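Local coordinates for protein succinate-semialdehyde dehydrogenase (Synechococcus sp., PDB 4ITA) that probably oxidises succinic semialdehyde to succinate with NADP+ as hydride acceptor, as a cyanobacterial member of the aldehyde dehydrogenase family, at residues A[375-379]-A[403-407]; A[235-240]-A[389-395]; A[357-361]-A[384-388]. One frame throughout, in Å; residues are numbered along the deposited sequence.

Contact 1: A[375-379]-A[403-407]. With EDO (1,2-ethanediol), chain L.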
loop_
_atom_site.group_PDB
_atom_site.type_symbol
_atom_site.label_atom_id
_atom_site.label_comp_id
_atom_site.label_asym_id
_atom_site.label_seq_id
_atom_site.Cartn_x
_atom_site.Cartn_y
_atom_site.Cartn_z
ATOM N N LEU A 375 -26.626 -4.636 22.286
ATOM C CA LEU A 375 -25.862 -4.562 21.052
ATOM C C LEU A 375 -24.830 -3.424 21.032
ATOM O O LEU A 375 -23.678 -3.634 20.638
ATOM C CB LEU A 375 -26.840 -4.433 19.886
ATOM C CG LEU A 375 -26.265 -4.451 18.478
ATOM C CD1 LEU A 375 -25.447 -5.696 18.272
ATOM C CD2 LEU A 375 -27.394 -4.397 17.471
ATOM N N ASP A 376 -25.227 -2.226 21.455
ATOM C CA ASP A 376 -24.306 -1.093 21.456
ATOM C C ASP A 376 -23.097 -1.383 22.340
ATOM O O ASP A 376 -21.960 -1.086 21.975
ATOM C CB ASP A 376 -24.991 0.199 21.918
ATOM C CG ASP A 376 -25.892 0.809 20.857
ATOM O OD1 ASP A 376 -25.954 0.279 19.741
ATOM O OD2 ASP A 376 -26.537 1.841 21.149
ATOM N N GLN A 377 -23.339 -1.974 23.503
ATOM C CA GLN A 377 -22.255 -2.271 24.436
ATOM C C GLN A 377 -21.336 -3.351 23.865
ATOM O O GLN A 377 -20.123 -3.292 24.017
ATOM C CB GLN A 377 -22.826 -2.712 25.784
ATOM C CG GLN A 377 -21.799 -2.851 26.891
ATOM C CD GLN A 377 -22.403 -3.409 28.174
ATOM O OE1 GLN A 377 -23.623 -3.520 28.299
ATOM N NE2 GLN A 377 -21.549 -3.767 29.126
ATOM N N ALA A 378 -21.923 -4.330 23.193
ATOM C CA ALA A 378 -21.138 -5.401 22.572
ATOM C C ALA A 378 -20.186 -4.856 21.510
ATOM O O ALA A 378 -19.010 -5.221 21.465
ATOM C CB ALA A 378 -22.050 -6.432 21.965
ATOM N N ILE A 379 -20.696 -3.982 20.655
ATOM C CA ILE A 379 -19.887 -3.400 19.593
ATOM C C ILE A 379 -18.796 -2.490 20.162
ATOM O O ILE A 379 -17.637 -2.552 19.746
ATOM C CB ILE A 379 -20.789 -2.669 18.575
ATOM C CG1 ILE A 379 -21.643 -3.701 17.833
ATOM C CG2 ILE A 379 -19.953 -1.837 17.606
ATOM C CD1 ILE A 379 -22.804 -3.121 17.048
ATOM N N ARG A 403 -25.881 -4.976 11.799
ATOM C CA ARG A 403 -25.137 -4.031 12.623
ATOM C C ARG A 403 -23.739 -4.547 12.963
ATOM O O ARG A 403 -22.776 -3.780 12.929
ATOM C CB ARG A 403 -25.910 -3.652 13.888
ATOM C CG ARG A 403 -27.064 -2.687 13.623
ATOM C CD ARG A 403 -27.463 -1.926 14.882
ATOM N NE ARG A 403 -26.361 -1.133 15.426
ATOM C CZ ARG A 403 -26.307 -0.683 16.677
ATOM N NH1 ARG A 403 -27.290 -0.956 17.525
ATOM N NH2 ARG A 403 -25.265 0.027 17.087
ATOM N N PHE A 404 -23.623 -5.836 13.279
ATOM C CA PHE A 404 -22.311 -6.423 13.538
ATOM C C PHE A 404 -21.419 -6.332 12.294
ATOM O O PHE A 404 -20.258 -5.917 12.385
ATOM C CB PHE A 404 -22.445 -7.886 13.978
ATOM C CG PHE A 404 -22.822 -8.070 15.430
ATOM C CD1 PHE A 404 -22.096 -7.456 16.446
ATOM C CD2 PHE A 404 -23.888 -8.894 15.784
ATOM C CE1 PHE A 404 -22.440 -7.649 17.788
ATOM C CE2 PHE A 404 -24.228 -9.091 17.118
ATOM C CZ PHE A 404 -23.504 -8.467 18.120
ATOM N N ILE A 405 -21.957 -6.725 11.139
ATOM C CA ILE A 405 -21.212 -6.642 9.881
ATOM C C ILE A 405 -20.734 -5.218 9.613
ATOM O O ILE A 405 -19.577 -4.995 9.256
ATOM C CB ILE A 405 -22.067 -7.144 8.697
ATOM C CG1 ILE A 405 -22.258 -8.655 8.795
ATOM C CG2 ILE A 405 -21.426 -6.767 7.363
ATOM C CD1 ILE A 405 -23.339 -9.204 7.884
ATOM N N GLN A 406 -21.619 -4.249 9.802
ATOM C CA GLN A 406 -21.307 -2.871 9.464
ATOM C C GLN A 406 -20.373 -2.204 10.468
ATOM O O GLN A 406 -19.499 -1.421 10.089
ATOM C CB GLN A 406 -22.601 -2.057 9.327
ATOM C CG GLN A 406 -23.437 -2.455 8.120
ATOM C CD GLN A 406 -22.753 -2.136 6.806
ATOM O OE1 GLN A 406 -22.196 -1.052 6.636
ATOM N NE2 GLN A 406 -22.782 -3.083 5.871
ATOM N N GLU A 407 -20.546 -2.516 11.746
ATOM C CA GLU A 407 -19.945 -1.704 12.797
ATOM C C GLU A 407 -18.755 -2.304 13.536
ATOM O O GLU A 407 -18.063 -1.583 14.251
ATOM C CB GLU A 407 -21.014 -1.253 13.796
ATOM C CG GLU A 407 -22.124 -0.433 13.162
ATOM C CD GLU A 407 -23.245 -0.106 14.130
ATOM O OE1 GLU A 407 -22.959 0.105 15.327
ATOM O OE2 GLU A 407 -24.410 -0.067 13.679
HETATM C C1 EDO L . -28.732 1.644 24.675
HETATM O O1 EDO L . -27.768 0.651 24.305
HETATM C C2 EDO L . -28.733 2.730 23.613
HETATM O O2 EDO L . -27.381 3.123 23.342
#
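Helices 375-379 and 403-407 run the same general way, their short axes inclined at 35° and 11.0 Å apart at closest approach, with Leu375 opposite Arg403 and Ile379 opposite Glu407. Long side chains bridge this spacing. Arg403 bends at chi3 (60°), which swings its guanidinium edge to Asp376: NH1 and NH2 both donate to OD1, NH2 at 2.8 Å, reaching it from opposite faces of a carboxylate that stands steeply against the guanidinium plane. Within its helix, NE and NH2 of Arg403 take OE2 and OE1 of Glu407 side-on, the NE to OE2 bond being 2.8 Å long and nearly straight. The two carboxylates, both at its edge, fix how the guanidinium is turned, and Leu375 CG and Ile379 CD1 lie over one of its faces. Below this polar layer, Leu375 CD1 sits over the Phe404 ring in a CH-pi contact, 3.8 Å from the centroid, while Ala378 CB meets the ring edge. Asp376 OD2 accepts from an ethanediol. Phe404 also packs on Val238 of strand 235-239: two helices, before and after strand 390-394, lie on one face of the largely parallel sheet, consistent with the alpha/beta catalytic domain of aldehyde dehydrogenases.

Contact 2: A[235-240]-A[389-395]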
loop_
_atom_site.group_PDB
_atom_site.type_symbol
_atom_site.label_atom_id
_atom_site.label_comp_id
_atom_site.label_asym_id
_atom_site.label_seq_id
_atom_site.Cartn_x
_atom_site.Cartn_y
_atom_site.Cartn_z
ATOM N N ASP A 235 -9.164 -10.687 18.505
ATOM C CA ASP A 235 -10.464 -10.745 17.862
ATOM C C ASP A 235 -11.575 -11.037 18.858
ATOM O O ASP A 235 -11.435 -11.917 19.707
ATOM C CB ASP A 235 -10.480 -11.827 16.785
ATOM C CG ASP A 235 -9.587 -11.516 15.591
ATOM O OD1 ASP A 235 -8.836 -10.512 15.589
ATOM O OD2 ASP A 235 -9.658 -12.312 14.632
ATOM N N PRO A 236 -12.701 -10.324 18.737
ATOM C CA PRO A 236 -13.866 -10.620 19.570
ATOM C C PRO A 236 -14.654 -11.813 19.026
ATOM O O PRO A 236 -14.651 -12.096 17.824
ATOM C CB PRO A 236 -14.692 -9.342 19.452
ATOM C CG PRO A 236 -14.384 -8.850 18.076
ATOM C CD PRO A 236 -12.936 -9.165 17.856
ATOM N N PHE A 237 -15.297 -12.526 19.946
ATOM C CA PHE A 237 -16.202 -13.618 19.624
ATOM C C PHE A 237 -17.462 -13.282 20.416
ATOM O O PHE A 237 -17.519 -13.475 21.639
ATOM C CB PHE A 237 -15.574 -14.944 20.072
ATOM C CG PHE A 237 -16.272 -16.184 19.553
ATOM C CD1 PHE A 237 -17.324 -16.754 20.257
ATOM C CD2 PHE A 237 -15.834 -16.810 18.394
ATOM C CE1 PHE A 237 -17.936 -17.911 19.796
ATOM C CE2 PHE A 237 -16.451 -17.960 17.923
ATOM C CZ PHE A 237 -17.505 -18.513 18.631
ATOM N N VAL A 238 -18.442 -12.714 19.724
ATOM C CA VAL A 238 -19.621 -12.143 20.358
ATOM C C VAL A 238 -20.774 -13.120 20.260
ATOM O O VAL A 238 -21.076 -13.616 19.178
ATOM C CB VAL A 238 -20.013 -10.812 19.681
ATOM C CG1 VAL A 238 -21.149 -10.166 20.444
ATOM C CG2 VAL A 238 -18.818 -9.850 19.617
ATOM N N VAL A 239 -21.407 -13.415 21.394
ATOM C CA VAL A 239 -22.496 -14.383 21.417
ATOM C C VAL A 239 -23.766 -13.756 21.967
ATOM O O VAL A 239 -23.804 -13.322 23.116
ATOM C CB VAL A 239 -22.128 -15.634 22.238
ATOM C CG1 VAL A 239 -23.240 -16.677 22.148
ATOM C CG2 VAL A 239 -20.813 -16.225 21.742
ATOM N N PHE A 240 -24.803 -13.711 21.139
ATOM C CA PHE A 240 -26.050 -13.041 21.503
ATOM C C PHE A 240 -27.202 -14.034 21.738
ATOM O O PHE A 240 -27.062 -15.224 21.445
ATOM C CB PHE A 240 -26.362 -11.924 20.487
ATOM C CG PHE A 240 -25.996 -10.558 20.990
ATOM C CD1 PHE A 240 -24.780 -10.355 21.632
ATOM C CD2 PHE A 240 -26.862 -9.487 20.853
ATOM C CE1 PHE A 240 -24.434 -9.113 22.117
ATOM C CE2 PHE A 240 -26.517 -8.235 21.342
ATOM C CZ PHE A 240 -25.305 -8.047 21.978
ATOM N N LEU A 389 -8.262 -7.109 13.359
ATOM C CA LEU A 389 -8.023 -8.135 12.359
ATOM C C LEU A 389 -9.321 -8.845 11.982
ATOM O O LEU A 389 -9.914 -8.548 10.947
ATOM C CB LEU A 389 -6.948 -9.109 12.840
ATOM C CG LEU A 389 -6.470 -10.107 11.789
ATOM C CD1 LEU A 389 -6.064 -9.427 10.467
ATOM C CD2 LEU A 389 -5.322 -10.904 12.352
ATOM N N GLY A 390 -9.775 -9.770 12.822
ATOM C CA GLY A 390 -11.037 -10.450 12.573
ATOM C C GLY A 390 -12.062 -10.226 13.675
ATOM O O GLY A 390 -11.766 -9.646 14.721
ATOM N N ALA A 391 -13.284 -10.675 13.425
ATOM C CA ALA A 391 -14.351 -10.585 14.413
ATOM C C ALA A 391 -15.391 -11.635 14.083
ATOM O O ALA A 391 -15.714 -11.843 12.909
ATOM C CB ALA A 391 -14.975 -9.194 14.405
ATOM N N SER A 392 -15.911 -12.299 15.116
ATOM C CA SER A 392 -16.966 -13.291 14.941
ATOM C C SER A 392 -18.154 -12.927 15.823
ATOM O O SER A 392 -17.970 -12.564 16.988
ATOM C CB SER A 392 -16.421 -14.669 15.323
ATOM O OG SER A 392 -17.410 -15.680 15.250
ATOM N N ALA A 393 -19.366 -13.013 15.274
ATOM C CA ALA A 393 -20.578 -12.704 16.035
ATOM C C ALA A 393 -21.669 -13.724 15.755
ATOM O O ALA A 393 -21.848 -14.164 14.617
ATOM C CB ALA A 393 -21.066 -11.286 15.737
ATOM N N TRP A 394 -22.383 -14.093 16.815
ATOM C CA TRP A 394 -23.349 -15.185 16.782
ATOM C C TRP A 394 -24.730 -14.666 17.145
ATOM O O TRP A 394 -24.970 -14.231 18.270
ATOM C CB TRP A 394 -22.900 -16.317 17.709
ATOM C CG TRP A 394 -21.621 -16.908 17.221
ATOM C CD1 TRP A 394 -20.390 -16.314 17.225
ATOM C CD2 TRP A 394 -21.451 -18.185 16.602
ATOM N NE1 TRP A 394 -19.466 -17.147 16.650
ATOM C CE2 TRP A 394 -20.086 -18.304 16.265
ATOM C CE3 TRP A 394 -22.317 -19.243 16.311
ATOM C CZ2 TRP A 394 -19.566 -19.447 15.648
ATOM C CZ3 TRP A 394 -21.801 -20.372 15.696
ATOM C CH2 TRP A 394 -20.439 -20.468 15.375
ATOM N N THR A 395 -25.616 -14.687 16.159
ATOM C CA THR A 395 -26.968 -14.178 16.309
ATOM C C THR A 395 -27.746 -14.585 15.080
ATOM O O THR A 395 -27.188 -14.694 13.987
ATOM C CB THR A 395 -27.001 -12.638 16.442
ATOM O OG1 THR A 395 -28.356 -12.188 16.306
ATOM C CG2 THR A 395 -26.143 -11.975 15.366
HETATM O O HOH W 1 -8.317 -8.002 16.311
#
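Four backbone hydrogen bonds join strands 235-239 and 390-394, parallel neighbours in a seven-stranded sheet consistent with the catalytic domain of the family, with Phe237 beside Ser392, Val238 beside Ala393 and Val239 beside Trp394. Ser392 N donates to Pro236 O and Val238 N to Ser392 O; farther on, Trp394 N reaches Val238 O at 2.7 Å and Phe240 N reaches Trp394 O at 2.9 Å. Val238 O also receives a CA-H...O contact from Ala393.

At the start of the pair the polar link passes through a side chain. Gly390 N donates to Asp235 OD1 (3.0 Å), approaching from above the carboxylate plane. The same oxygen takes a bond from a water that in turn accepts from the N of Leu389, a residue of the NADPH pocket. Gly390 lies so close under the carboxylate that a side chain there would collide with OD2.

The aromatic contact belongs to the face carrying Phe237, Ser392 and Trp394. With CG set beside the carbonyl carbon (chi1 -168°), Phe237 lays its ring obliquely against the five-membered ring of the indole, planes 35° apart and CZ 3.1 Å from Trp394 NE1. That NE1 makes a bent bond to Ser392 OG, which is tilted from the indole plane and also bonded to Gly417 O.

Apolar contacts on the other face are lighter: Pro236 CG meets Ala391 CB at 3.7 Å, and Val238 CB faces Ala393 CB.

Every touching residue is buried, and the backbone amides described are paired across the strands or, at Leu389, with water, while the indole N-H turns to a serine two residues back.

Contact 3: A[357-361]-A[384-388]. With NDP (NADPH dihydro-nicotinamide-adenine-dinucleotide phosphate), chain C; EDO (1,2-ethanediol), chain O; EDO (1,2-ethanediol), chain D; EDO (1,2-ethanediol), chain I.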
loop_
_atom_site.group_PDB
_atom_site.type_symbol
_atom_site.label_atom_id
_atom_site.label_comp_id
_atom_site.label_asym_id
_atom_site.label_seq_id
_atom_site.Cartn_x
_atom_site.Cartn_y
_atom_site.Cartn_z
ATOM N N ILE A 357 -3.849 -6.017 30.235
ATOM C CA ILE A 357 -4.095 -7.217 29.444
ATOM C C ILE A 357 -5.248 -7.026 28.458
ATOM O O ILE A 357 -5.269 -7.646 27.397
ATOM C CB ILE A 357 -4.331 -8.453 30.347
ATOM C CG1 ILE A 357 -4.136 -9.748 29.552
ATOM C CG2 ILE A 357 -5.707 -8.405 31.000
ATOM C CD1 ILE A 357 -4.271 -10.998 30.390
ATOM N N LEU A 358 -6.184 -6.142 28.798
ATOM C CA LEU A 358 -7.346 -5.873 27.960
ATOM C C LEU A 358 -6.945 -5.357 26.581
ATOM O O LEU A 358 -7.701 -5.480 25.616
ATOM C CB LEU A 358 -8.254 -4.848 28.643
ATOM C CG LEU A 358 -8.895 -5.319 29.941
ATOM C CD1 LEU A 358 -9.676 -4.174 30.565
ATOM C CD2 LEU A 358 -9.795 -6.520 29.670
ATOM N N GLN A 359 -5.748 -4.784 26.499
ATOM C CA GLN A 359 -5.277 -4.157 25.273
ATOM C C GLN A 359 -4.206 -4.983 24.561
ATOM O O GLN A 359 -3.642 -4.542 23.561
ATOM C CB GLN A 359 -4.739 -2.759 25.584
ATOM C CG GLN A 359 -5.789 -1.808 26.152
ATOM C CD GLN A 359 -6.889 -1.506 25.153
ATOM O OE1 GLN A 359 -6.656 -0.844 24.144
ATOM N NE2 GLN A 359 -8.092 -2.005 25.419
ATOM N N GLU A 360 -3.921 -6.172 25.083
ATOM C CA GLU A 360 -2.821 -6.987 24.568
ATOM C C GLU A 360 -3.298 -8.229 23.848
ATOM O O GLU A 360 -4.422 -8.699 24.062
ATOM C CB GLU A 360 -1.876 -7.402 25.697
ATOM C CG GLU A 360 -1.226 -6.231 26.403
ATOM C CD GLU A 360 -0.161 -6.662 27.385
ATOM O OE1 GLU A 360 -0.258 -7.782 27.927
ATOM O OE2 GLU A 360 0.786 -5.878 27.607
ATOM N N GLU A 361 -2.432 -8.764 22.993
ATOM C CA GLU A 361 -2.702 -10.028 22.327
ATOM C C GLU A 361 -2.263 -11.187 23.203
ATOM O O GLU A 361 -1.125 -11.216 23.682
ATOM C CB GLU A 361 -1.980 -10.107 20.980
ATOM C CG GLU A 361 -2.212 -11.438 20.269
ATOM C CD GLU A 361 -1.628 -11.491 18.871
ATOM O OE1 GLU A 361 -0.501 -10.992 18.678
ATOM O OE2 GLU A 361 -2.294 -12.050 17.970
ATOM N N ASP A 384 -12.927 -1.901 21.302
ATOM C CA ASP A 384 -12.117 -1.161 22.270
ATOM C C ASP A 384 -10.737 -1.795 22.448
ATOM O O ASP A 384 -10.348 -2.192 23.553
ATOM C CB ASP A 384 -12.860 -1.055 23.610
ATOM C CG ASP A 384 -12.203 -0.078 24.567
ATOM O OD1 ASP A 384 -11.553 0.873 24.092
ATOM O OD2 ASP A 384 -12.334 -0.273 25.794
ATOM N N ILE A 385 -10.016 -1.893 21.334
ATOM C CA ILE A 385 -8.679 -2.473 21.286
ATOM C C ILE A 385 -7.880 -1.745 20.216
ATOM O O ILE A 385 -8.459 -1.080 19.354
ATOM C CB ILE A 385 -8.713 -3.973 20.918
ATOM C CG1 ILE A 385 -9.697 -4.227 19.772
ATOM C CG2 ILE A 385 -9.049 -4.828 22.134
ATOM C CD1 ILE A 385 -9.552 -5.608 19.129
ATOM N N PRO A 386 -6.546 -1.859 20.260
ATOM C CA PRO A 386 -5.760 -1.203 19.212
ATOM C C PRO A 386 -5.791 -1.989 17.905
ATOM O O PRO A 386 -5.492 -1.429 16.853
ATOM C CB PRO A 386 -4.344 -1.178 19.797
ATOM C CG PRO A 386 -4.318 -2.268 20.810
ATOM C CD PRO A 386 -5.704 -2.374 21.356
ATOM N N PHE A 387 -6.152 -3.267 17.980
ATOM C CA PHE A 387 -6.118 -4.155 16.826
ATOM C C PHE A 387 -7.435 -4.117 16.067
ATOM O O PHE A 387 -8.413 -3.508 16.508
ATOM C CB PHE A 387 -5.835 -5.591 17.282
ATOM C CG PHE A 387 -4.707 -5.702 18.272
ATOM C CD1 PHE A 387 -3.394 -5.513 17.873
ATOM C CD2 PHE A 387 -4.964 -5.987 19.603
ATOM C CE1 PHE A 387 -2.354 -5.611 18.791
ATOM C CE2 PHE A 387 -3.929 -6.096 20.526
ATOM C CZ PHE A 387 -2.626 -5.904 20.116
ATOM N N GLY A 388 -7.462 -4.787 14.925
ATOM C CA GLY A 388 -8.669 -4.853 14.121
ATOM C C GLY A 388 -8.542 -5.861 13.003
ATOM O O GLY A 388 -8.681 -5.514 11.827
HETATM P PA NDP C . 7.757 -11.653 15.597
HETATM O O1A NDP C . 7.292 -10.334 15.049
HETATM O O2A NDP C . 8.647 -11.688 16.808
HETATM O O5B NDP C . 8.517 -12.442 14.431
HETATM C C5B NDP C . 7.964 -12.579 13.117
HETATM C C4B NDP C . 9.060 -12.491 12.057
HETATM O O4B NDP C . 9.624 -11.177 12.085
HETATM C C3B NDP C . 10.229 -13.435 12.310
HETATM O O3B NDP C . 10.793 -13.816 11.048
HETATM C C2B NDP C . 11.215 -12.556 13.056
HETATM O O2B NDP C . 12.565 -12.985 12.937
HETATM C C1B NDP C . 11.035 -11.273 12.293
HETATM N N9A NDP C . 11.420 -10.053 13.018
HETATM C C8A NDP C . 11.255 -9.765 14.325
HETATM N N7A NDP C . 11.710 -8.517 14.588
HETATM C C5A NDP C . 12.148 -7.995 13.432
HETATM C C6A NDP C . 12.751 -6.729 12.985
HETATM N N6A NDP C . 12.969 -5.737 13.871
HETATM N N1A NDP C . 13.061 -6.614 11.680
HETATM C C2A NDP C . 12.841 -7.592 10.791
HETATM N N3A NDP C . 12.303 -8.774 11.123
HETATM C C4A NDP C . 11.949 -9.011 12.403
HETATM O O3 NDP C . 6.376 -12.484 15.807
HETATM P PN NDP C . 5.896 -13.602 16.884
HETATM O O1N NDP C . 6.359 -13.264 18.284
HETATM O O2N NDP C . 6.188 -14.950 16.286
HETATM O O5D NDP C . 4.302 -13.378 16.847
HETATM C C5D NDP C . 3.560 -13.667 15.670
HETATM C C4D NDP C . 2.652 -12.496 15.338
HETATM O O4D NDP C . 2.216 -12.593 13.974
HETATM C C3D NDP C . 1.391 -12.466 16.178
HETATM O O3D NDP C . 1.106 -11.125 16.591
HETATM C C2D NDP C . 0.365 -13.012 15.205
HETATM O O2D NDP C . -0.952 -12.613 15.587
HETATM C C1D NDP C . 0.805 -12.375 13.903
HETATM N N1N NDP C . 0.201 -13.084 12.766
HETATM C C2N NDP C . -0.381 -12.396 11.769
HETATM C C3N NDP C . -1.334 -13.014 10.961
HETATM C C7N NDP C . -1.983 -12.288 9.820
HETATM O O7N NDP C . -2.075 -12.867 8.739
HETATM N N7N NDP C . -2.444 -11.053 9.997
HETATM C C4N NDP C . -1.760 -14.440 11.216
HETATM C C5N NDP C . -0.717 -15.139 11.957
HETATM C C6N NDP C . 0.221 -14.432 12.703
HETATM P P2B NDP C . 13.302 -13.786 14.119
HETATM O O1X NDP C . 14.674 -13.992 13.548
HETATM O O2X NDP C . 13.296 -12.879 15.328
HETATM O O3X NDP C . 12.569 -15.074 14.343
HETATM C C1 EDO O . 2.482 -12.437 19.467
HETATM O O1 EDO O . 1.690 -11.462 20.163
HETATM C C2 EDO O . 3.682 -12.876 20.294
HETATM O O2 EDO O . 4.761 -11.958 20.073
HETATM C C1 EDO D . -2.738 -6.301 34.471
HETATM O O1 EDO D . -3.075 -6.570 33.100
HETATM C C2 EDO D . -1.740 -5.148 34.556
HETATM O O2 EDO D . -2.405 -3.916 34.257
HETATM C C1 EDO I . 2.739 -12.761 24.014
HETATM O O1 EDO I . 1.805 -12.079 23.154
HETATM C C2 EDO I . 2.117 -14.064 24.514
HETATM O O2 EDO I . 0.722 -13.848 24.727
#
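Gln359 reaches across to Asp384 and Pro386 where two connecting loops of the alpha/beta fold of this aldehyde dehydrogenase meet. One is 357-361, the end of a 3-10 segment (357-359) running on into loop toward strand 366-372; the other, 384-388, joins helix 375-383 to strand 390-394. The end-to-end directions of 358-361 and 384-387 differ by only 12°.

The close part centres on Gln359. Bent at chi2 (-65°), its side chain folds back so that NE2 donates to Asp384 O at 2.9 Å, with the acceptor near the amide plane and the N-H...O angle at 161°. The other end of the amide, OE1, rests 3.3 Å from Pro386 CD. Shortened to alanine, this position would probably leave Asp384 O without its amide donor and open a gap beside the Pro386 ring. Next along the chain the Phe387 ring carries the packing, its CE2 3.4 Å from Gln359 O and also near the backbone of Glu360 and Glu361; Pro386 CG lies over one of its faces. Ile385 CG2 adds a looser touch at Leu358 O.

Toward solvent the fit slackens. Asp384 is exposed and joins through its carbonyl, while Glu360 starts away from the opposite loop, and its carboxylate pairs with Lys356 and Gln318.

At the far end Glu361 leaves the interface for the cofactor. Its chain is extended, and OE2 has further partners in Lys268 and Gly233 N, which would help to fix the carboxylate's rotation. Both nicotinamide-ribose hydroxyls of NADPH are gripped: O2D donates to OE2 at 2.8 Å and O3D to OE1 at 2.6 Å.

Overall arrangement
From the N terminus, strand 235-239 comes first, and contact 2 closes the longest loop by pairing it with strand 390-394 inside the seven-stranded sheet, next to edge strand 412-415. Within that loop, contact 3 joins 357-361 to 384-388, whose end adjoins the start of 389-395. Contact 1 starts at 375-379, inside the spans of both others, and ends at 403-407, beyond both, so it crosses each of them. Its helices flank strand 390-394 in sequence and lie against the sheet: Phe404 packs on Ala393, and Ala378 on Phe240. Contacts 1 and 3 do not touch. Together the three tie these sheet strands to their helical layer and to the cofactor-side loops.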